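Local coordinates for ABC transporter substrate-binding protein (Bradyrhizobium japonicum, PDB 4I1D) that probably captures small solutes, perhaps polyamines, in the periplasm for an ABC importer and holds d-malate in the crystal, at residues P44-K47 and T48-S52; A149-A153 and D154-P158; K273-T277 and N278-P282. All coordinates share one frame; numbering follows the deposited sequence.

Interaction 1. Residues P44-K47 and T48-S52; sequences PAIK and TQVGS. With SO4 (sulfate ion), chain L; SO4 (sulfate ion), chain B; SO4 (sulfate ion), chain I.
T48, Q49, V50 and G51 each give their backbone N-H to the carbonyl four residues back, from P44 O through K47 O, as consecutive i-to-i+4 bonds of the alpha-helix 43-51. The Q49 N to A45 O bond is the shortest at 2.7 Å, with 166° at the hydrogen. A45 O is also overlaid by the Q49 side chain, whose CG, beside the backbone N (chi1 -71°), comes within 3.1 Å of that oxygen; the amide lies farther out, where Q49 OE1 accepts from W57 N in the loop after the helix. The methyls I46 CG2 and V50 CG2 lie side by side at 4.0 Å, and V50 also packs on L236 of the same chain and on P309 of a second subunit. K47 and T48 are exposed and meet sulfate ions, probably from the crystallisation liquor. T48 OG1 sits 3.4 Å from P44 O and equally far from O1 of the chain B sulfate; which of these weak acceptors takes the proton is not settled. The K47 chain runs extended beyond CG, carrying NZ to two sulfates: O2 and O1 of the chain I ion at 2.7 and 2.8 Å, and O3 of the chain L ion at a very short, hence doubtful, 2.4 Å.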
loop_
_atom_site.group_PDB
_atom_site.type_symbol
_atom_site.label_atom_id
_atom_site.label_comp_id
_atom_site.label_asym_id
_atom_site.label_seq_id
_atom_site.Cartn_x
_atom_site.Cartn_y
_atom_site.Cartn_z
ATOM N N PRO A 44 -5.734 25.876 5.511
ATOM C CA PRO A 44 -4.772 25.330 4.550
ATOM C C PRO A 44 -4.564 26.281 3.370
ATOM O O PRO A 44 -3.437 26.435 2.897
ATOM C CB PRO A 44 -5.433 24.022 4.100
ATOM C CG PRO A 44 -6.263 23.608 5.287
ATOM C CD PRO A 44 -6.803 24.916 5.843
ATOM N N ALA A 45 -5.635 26.934 2.924
ATOM C CA ALA A 45 -5.546 27.836 1.785
ATOM C C ALA A 45 -4.799 29.117 2.146
ATOM O O ALA A 45 -4.000 29.628 1.361
ATOM C CB ALA A 45 -6.934 28.159 1.249
ATOM N N ILE A 46 -5.069 29.641 3.333
ATOM C CA ILE A 46 -4.376 30.833 3.795
ATOM C C ILE A 46 -2.869 30.574 3.819
ATOM O O ILE A 46 -2.084 31.420 3.387
ATOM C CB ILE A 46 -4.867 31.271 5.184
ATOM C CG1 ILE A 46 -6.251 31.917 5.076
ATOM C CG2 ILE A 46 -3.906 32.255 5.813
ATOM C CD1 ILE A 46 -6.948 32.047 6.427
ATOM N N LYS A 47 -2.468 29.401 4.302
ATOM C CA LYS A 47 -1.047 29.078 4.354
ATOM C C LYS A 47 -0.456 29.132 2.952
ATOM O O LYS A 47 0.603 29.720 2.730
ATOM C CB LYS A 47 -0.804 27.692 4.959
ATOM C CG LYS A 47 -1.116 27.580 6.437
ATOM C CD LYS A 47 -0.540 26.290 6.992
ATOM C CE LYS A 47 -0.870 26.117 8.457
ATOM N NZ LYS A 47 -0.112 24.974 9.036
ATOM N N THR A 48 -1.145 28.508 2.006
ATOM C CA THR A 48 -0.624 28.419 0.655
ATOM C C THR A 48 -0.598 29.805 0.026
ATOM O O THR A 48 0.396 30.206 -0.582
ATOM C CB THR A 48 -1.468 27.474 -0.203
ATOM O OG1 THR A 48 -1.329 26.139 0.298
ATOM C CG2 THR A 48 -1.011 27.519 -1.650
ATOM N N GLN A 49 -1.691 30.536 0.202
ATOM C CA GLN A 49 -1.833 31.870 -0.375
ATOM C C GLN A 49 -0.764 32.818 0.153
ATOM O O GLN A 49 -0.053 33.464 -0.620
ATOM C CB GLN A 49 -3.223 32.442 -0.085
ATOM C CG GLN A 49 -4.357 31.770 -0.849
ATOM C CD GLN A 49 -5.605 32.633 -0.892
ATOM O OE1 GLN A 49 -5.530 33.852 -0.745
ATOM N NE2 GLN A 49 -6.760 32.007 -1.100
ATOM N N VAL A 50 -0.649 32.892 1.474
ATOM C CA VAL A 50 0.305 33.803 2.092
ATOM C C VAL A 50 1.737 33.368 1.789
ATOM O O VAL A 50 2.604 34.197 1.534
ATOM C CB VAL A 50 0.053 33.928 3.594
ATOM C CG1 VAL A 50 1.201 34.666 4.280
ATOM C CG2 VAL A 50 -1.291 34.627 3.834
ATOM N N GLY A 51 1.972 32.062 1.783
ATOM C CA GLY A 51 3.291 31.536 1.483
ATOM C C GLY A 51 3.785 31.940 0.104
ATOM O O GLY A 51 4.991 31.994 -0.140
ATOM N N SER A 52 2.848 32.230 -0.798
ATOM C CA SER A 52 3.180 32.591 -2.176
ATOM C C SER A 52 3.554 34.069 -2.292
ATOM O O SER A 52 4.144 34.494 -3.288
ATOM C CB SER A 52 2.004 32.295 -3.110
ATOM O OG SER A 52 0.929 33.201 -2.865
HETATM S S SO4 L . 1.135 22.408 6.957
HETATM O O1 SO4 L . 0.004 22.810 6.092
HETATM O O2 SO4 L . 2.403 22.902 6.376
HETATM O O3 SO4 L . 0.954 22.986 8.307
HETATM O O4 SO4 L . 1.179 20.932 7.052
HETATM S S SO4 B . -4.649 24.177 -1.179
HETATM O O1 SO4 B . -4.441 25.599 -0.915
HETATM O O2 SO4 B . -3.428 23.594 -1.734
HETATM O O3 SO4 B . -4.988 23.491 0.066
HETATM O O4 SO4 B . -5.750 24.018 -2.127
HETATM S S SO4 I . -0.912 23.795 12.075
HETATM O O1 SO4 I . -1.754 23.580 10.900
HETATM O O2 SO4 I . 0.297 24.529 11.698
HETATM O O3 SO4 I . -1.662 24.564 13.069
HETATM O O4 SO4 I . -0.534 22.497 12.630
#

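Interaction 2. Residues A149-A153 and D154-P158; sequences AALMA and DGVAP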
loop_
_atom_site.group_PDB
_atom_site.type_symbol
_atom_site.label_atom_id
_atom_site.label_comp_id
_atom_site.label_asym_id
_atom_site.label_seq_id
_atom_site.Cartn_x
_atom_site.Cartn_y
_atom_site.Cartn_z
ATOM N N ALA A 149 -17.964 19.505 26.709
ATOM C CA ALA A 149 -19.246 18.910 27.079
ATOM C C ALA A 149 -19.039 17.644 27.906
ATOM O O ALA A 149 -19.778 17.376 28.868
ATOM C CB ALA A 149 -20.087 18.611 25.833
ATOM N N ALA A 150 -18.035 16.863 27.528
ATOM C CA ALA A 150 -17.720 15.651 28.262
ATOM C C ALA A 150 -17.308 15.990 29.689
ATOM O O ALA A 150 -17.667 15.286 30.617
ATOM C CB ALA A 150 -16.617 14.862 27.558
ATOM N N LEU A 151 -16.550 17.066 29.868
ATOM C CA LEU A 151 -16.121 17.436 31.214
ATOM C C LEU A 151 -17.297 17.934 32.054
ATOM O O LEU A 151 -17.429 17.590 33.231
ATOM C CB LEU A 151 -15.000 18.467 31.163
ATOM C CG LEU A 151 -13.656 17.826 30.804
ATOM C CD1 LEU A 151 -12.724 18.813 30.113
ATOM C CD2 LEU A 151 -13.018 17.232 32.038
HETATM N N MSE A 152 -18.168 18.726 31.439
HETATM C CA MSE A 152 -19.362 19.189 32.131
HETATM C C MSE A 152 -20.259 18.011 32.506
HETATM O O MSE A 152 -20.906 18.031 33.553
HETATM C CB MSE A 152 -20.116 20.217 31.284
HETATM C CG MSE A 152 -19.479 21.607 31.323
HETATM SE SE MSE A 152 -20.434 22.965 30.292
HETATM C CE MSE A 152 -19.828 22.440 28.496
ATOM N N ALA A 153 -20.288 16.987 31.652
ATOM C CA ALA A 153 -21.069 15.783 31.930
ATOM C C ALA A 153 -20.491 15.084 33.156
ATOM O O ALA A 153 -21.200 14.451 33.929
ATOM C CB ALA A 153 -21.053 14.850 30.721
ATOM N N ASP A 154 -19.184 15.204 33.328
ATOM C CA ASP A 154 -18.531 14.649 34.491
ATOM C C ASP A 154 -18.593 15.587 35.698
ATOM O O ASP A 154 -17.857 15.408 36.679
ATOM C CB ASP A 154 -17.084 14.294 34.173
ATOM C CG ASP A 154 -16.559 13.204 35.085
ATOM O OD1 ASP A 154 -17.334 12.265 35.360
ATOM O OD2 ASP A 154 -15.399 13.293 35.542
ATOM N N GLY A 155 -19.462 16.592 35.621
ATOM C CA GLY A 155 -19.765 17.427 36.772
ATOM C C GLY A 155 -18.970 18.713 36.907
ATOM O O GLY A 155 -19.150 19.461 37.868
ATOM N N VAL A 156 -18.089 18.974 35.950
ATOM C CA VAL A 156 -17.266 20.181 35.981
ATOM C C VAL A 156 -18.112 21.404 35.606
ATOM O O VAL A 156 -18.849 21.377 34.618
ATOM C CB VAL A 156 -16.065 20.057 35.015
ATOM C CG1 VAL A 156 -15.234 21.326 35.022
ATOM C CG2 VAL A 156 -15.208 18.864 35.391
ATOM N N ALA A 157 -18.004 22.464 36.402
ATOM C CA ALA A 157 -18.770 23.688 36.178
ATOM C C ALA A 157 -18.284 24.423 34.933
ATOM O O ALA A 157 -17.080 24.524 34.712
ATOM C CB ALA A 157 -18.680 24.599 37.391
ATOM N N PRO A 158 -19.224 24.949 34.125
ATOM C CA PRO A 158 -18.902 25.623 32.863
ATOM C C PRO A 158 -17.781 26.656 32.989
ATOM O O PRO A 158 -16.989 26.819 32.062
ATOM C CB PRO A 158 -20.223 26.311 32.489
ATOM C CG PRO A 158 -21.261 25.434 33.046
ATOM C CD PRO A 158 -20.680 24.917 34.361
HETATM O O HOH W 1 -21.479 19.929 34.925
#
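A Schellman motif ends helix 146-153, with G155 as its C-prime residue: V156 N bonds back to L151 O at 3.1 Å, and G155 N to M152 O at 2.9 Å. The two bonds differ in shape. V156 N-H points fairly straight at its acceptor, 159° at the hydrogen, whereas G155 N stands well above the M152 carbonyl plane rather than on a lone pair. G155 has a positive phi of 94°, a backbone turn at which a side chain would be jammed against the preceding carbonyl oxygen. One residue earlier, D154 N still makes the last helical bond, to A150 O.

The chain then folds back along the helix end. V156 CG2, beside its own backbone N, lies 3.3 Å from L151 O, shielding the carbonyl that its amide grips, and also approaches L151 CB. M152 is a selenomethionine whose chain is straight through chi2 and bends at chi3; the side chain crosses that of P158 at about a right angle, with M152 SE 3.8 Å from P158 CG. Closer to the backbone, M152 CA makes a CH...O contact with V156 O at 3.4 Å. A water lies between M152 O and V156 O, 3.0 Å from V156 O, but its 2.4 Å approach to M152 O is too short to be trusted.

D154 turns its carboxylate away from the turn to form a salt bridge with R168 of helix 166-176, and L151 and V156 pack on that same helix. A149 and A153 touch helix 124-128 through W124 and W128, while M152 reaches Q225 and I227 of strand 219-235.

Interaction 3. Residues K273-T277 and N278-P282; sequences KAFET and NVIKP
T277 and V279 meet at an oblique angle across a turn that follows the short 3-10 segment ending at E276, in the loop between strand 268-269 and helix 282-285. The V279 methyl CG1 presses toward the T277 side chain, 3.1 Å from OG1 and 3.7 Å from CB. T277 OG1 occupies the crowded position between its backbone N and carbonyl carbon (chi1 57°), which turns the hydroxyl back over the 3-10 turn. There T277 OG1 donates to A274 O at a very short 2.5 Å, and T277 N binds the same carbonyl at 3.2 Å, so one oxygen takes both the backbone and the side-chain proton of a single residue. V279 CG1 therefore probably faces a hydroxyl oxygen whose proton is directed elsewhere, toward A274.

Between these two residues N278 adopts positive phi (73°) and reverses the chain, which lets V279 and I280 come back beside the 3-10 segment. I280 points its CB at that segment and, with chi2 at 173°, extends CD1 toward the phenyl group of F275. F275 leaves the backbone heading away from 278-282, yet its ring comes nearer at the far end, and the methyl approaches the ring obliquely.

Neighbouring elements enclose the apolar side of the turn. A274, T277 and V279 all pack on A259 of helix 255-260, and both F275 and I280 touch A285 of helix 282-285, into which the chain leads through K281 at the N-cap position. P269 of strand 268-269 lies against F275 as well. Within the turn itself, I280 CD1 lies 4.2 Å from both F275 CE2 and F275 CD2.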
loop_
_atom_site.group_PDB
_atom_site.type_symbol
_atom_site.label_atom_id
_atom_site.label_comp_id
_atom_site.label_asym_id
_atom_site.label_seq_id
_atom_site.Cartn_x
_atom_site.Cartn_y
_atom_site.Cartn_z
ATOM N N LYS A 273 -21.423 46.466 21.733
ATOM C CA LYS A 273 -22.041 47.787 21.615
ATOM C C LYS A 273 -23.327 47.725 20.791
ATOM O O LYS A 273 -24.199 48.587 20.921
ATOM C CB LYS A 273 -21.079 48.805 20.993
ATOM C CG LYS A 273 -19.975 49.286 21.923
ATOM C CD LYS A 273 -19.952 50.808 22.014
ATOM C CE LYS A 273 -18.831 51.292 22.928
ATOM N NZ LYS A 273 -19.002 52.717 23.341
ATOM N N ALA A 274 -23.439 46.707 19.945
ATOM C CA ALA A 274 -24.641 46.517 19.139
ATOM C C ALA A 274 -25.916 46.505 19.988
ATOM O O ALA A 274 -26.970 46.938 19.537
ATOM C CB ALA A 274 -24.535 45.227 18.341
ATOM N N PHE A 275 -25.813 45.999 21.215
ATOM C CA PHE A 275 -26.970 45.853 22.092
ATOM C C PHE A 275 -27.456 47.173 22.653
ATOM O O PHE A 275 -28.549 47.249 23.216
ATOM C CB PHE A 275 -26.655 44.916 23.254
ATOM C CG PHE A 275 -26.682 43.470 22.889
ATOM C CD1 PHE A 275 -25.524 42.711 22.936
ATOM C CD2 PHE A 275 -27.863 42.864 22.502
ATOM C CE1 PHE A 275 -25.543 41.369 22.608
ATOM C CE2 PHE A 275 -27.890 41.519 22.170
ATOM C CZ PHE A 275 -26.726 40.771 22.223
ATOM N N GLU A 276 -26.637 48.209 22.511
ATOM C CA GLU A 276 -26.989 49.537 22.986
ATOM C C GLU A 276 -27.560 50.392 21.861
ATOM O O GLU A 276 -27.802 51.583 22.058
ATOM C CB GLU A 276 -25.755 50.228 23.559
ATOM C CG GLU A 276 -24.980 49.390 24.559
ATOM C CD GLU A 276 -23.498 49.727 24.581
ATOM O OE1 GLU A 276 -22.749 49.068 25.340
ATOM O OE2 GLU A 276 -23.085 50.646 23.833
ATOM N N THR A 277 -27.767 49.800 20.684
ATOM C CA THR A 277 -28.181 50.581 19.510
ATOM C C THR A 277 -29.688 50.737 19.359
ATOM O O THR A 277 -30.152 51.640 18.663
ATOM C CB THR A 277 -27.654 49.973 18.194
ATOM O OG1 THR A 277 -28.110 48.621 18.084
ATOM C CG2 THR A 277 -26.137 50.003 18.148
ATOM N N ASN A 278 -30.452 49.848 19.983
ATOM C CA ASN A 278 -31.907 49.908 19.873
ATOM C C ASN A 278 -32.436 49.459 18.516
ATOM O O ASN A 278 -33.403 50.031 18.006
ATOM C CB ASN A 278 -32.414 51.324 20.167
ATOM C CG ASN A 278 -33.208 51.404 21.453
ATOM O OD1 ASN A 278 -34.438 51.351 21.438
ATOM N ND2 ASN A 278 -32.509 51.536 22.578
ATOM N N VAL A 279 -31.800 48.450 17.922
ATOM C CA VAL A 279 -32.333 47.854 16.699
ATOM C C VAL A 279 -32.823 46.445 16.985
ATOM O O VAL A 279 -33.722 45.944 16.310
ATOM C CB VAL A 279 -31.322 47.846 15.521
ATOM C CG1 VAL A 279 -30.211 48.854 15.759
ATOM C CG2 VAL A 279 -30.765 46.453 15.289
ATOM N N ILE A 280 -32.235 45.823 18.004
ATOM C CA ILE A 280 -32.638 44.494 18.452
ATOM C C ILE A 280 -33.663 44.572 19.577
ATOM O O ILE A 280 -33.345 45.013 20.681
ATOM C CB ILE A 280 -31.434 43.697 18.967
ATOM C CG1 ILE A 280 -30.304 43.707 17.933
ATOM C CG2 ILE A 280 -31.847 42.267 19.302
ATOM C CD1 ILE A 280 -29.010 43.091 18.437
ATOM N N LYS A 281 -34.888 44.140 19.297
ATOM C CA LYS A 281 -35.944 44.121 20.305
ATOM C C LYS A 281 -35.632 43.087 21.395
ATOM O O LYS A 281 -34.987 42.069 21.123
ATOM C CB LYS A 281 -37.298 43.829 19.648
ATOM C CG LYS A 281 -37.636 44.758 18.480
ATOM C CD LYS A 281 -39.066 44.551 17.957
ATOM C CE LYS A 281 -39.099 43.857 16.588
ATOM N NZ LYS A 281 -38.737 42.402 16.638
ATOM N N PRO A 282 -36.091 43.347 22.633
ATOM C CA PRO A 282 -35.829 42.480 23.792
ATOM C C PRO A 282 -36.171 41.010 23.526
ATOM O O PRO A 282 -35.376 40.128 23.863
ATOM C CB PRO A 282 -36.765 43.041 24.868
ATOM C CG PRO A 282 -37.037 44.457 24.443
ATOM C CD PRO A 282 -37.051 44.421 22.952
#

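The three interactions follow one another along the chain, each closing before the next opens, and none touches another. Centres of interactions 1 and 2, 1 and 3, and 2 and 3 lie about 37, 38 and 33 Å apart; even the nearest atoms of 2 and 3 are about 19 Å from each other. Each concerns a different kind of local structure: the body of helix 43-51, the C-terminal end of helix 146-153, and the turn before helix 282-285. Interaction 2 reaches the mixed sheet through strand 219-235, while interaction 3 follows strand 268-269 of the same sheet. All belong to the periplasmic solute-binding protein fold, where they shape separate peripheral parts and take no part in the d-malate site.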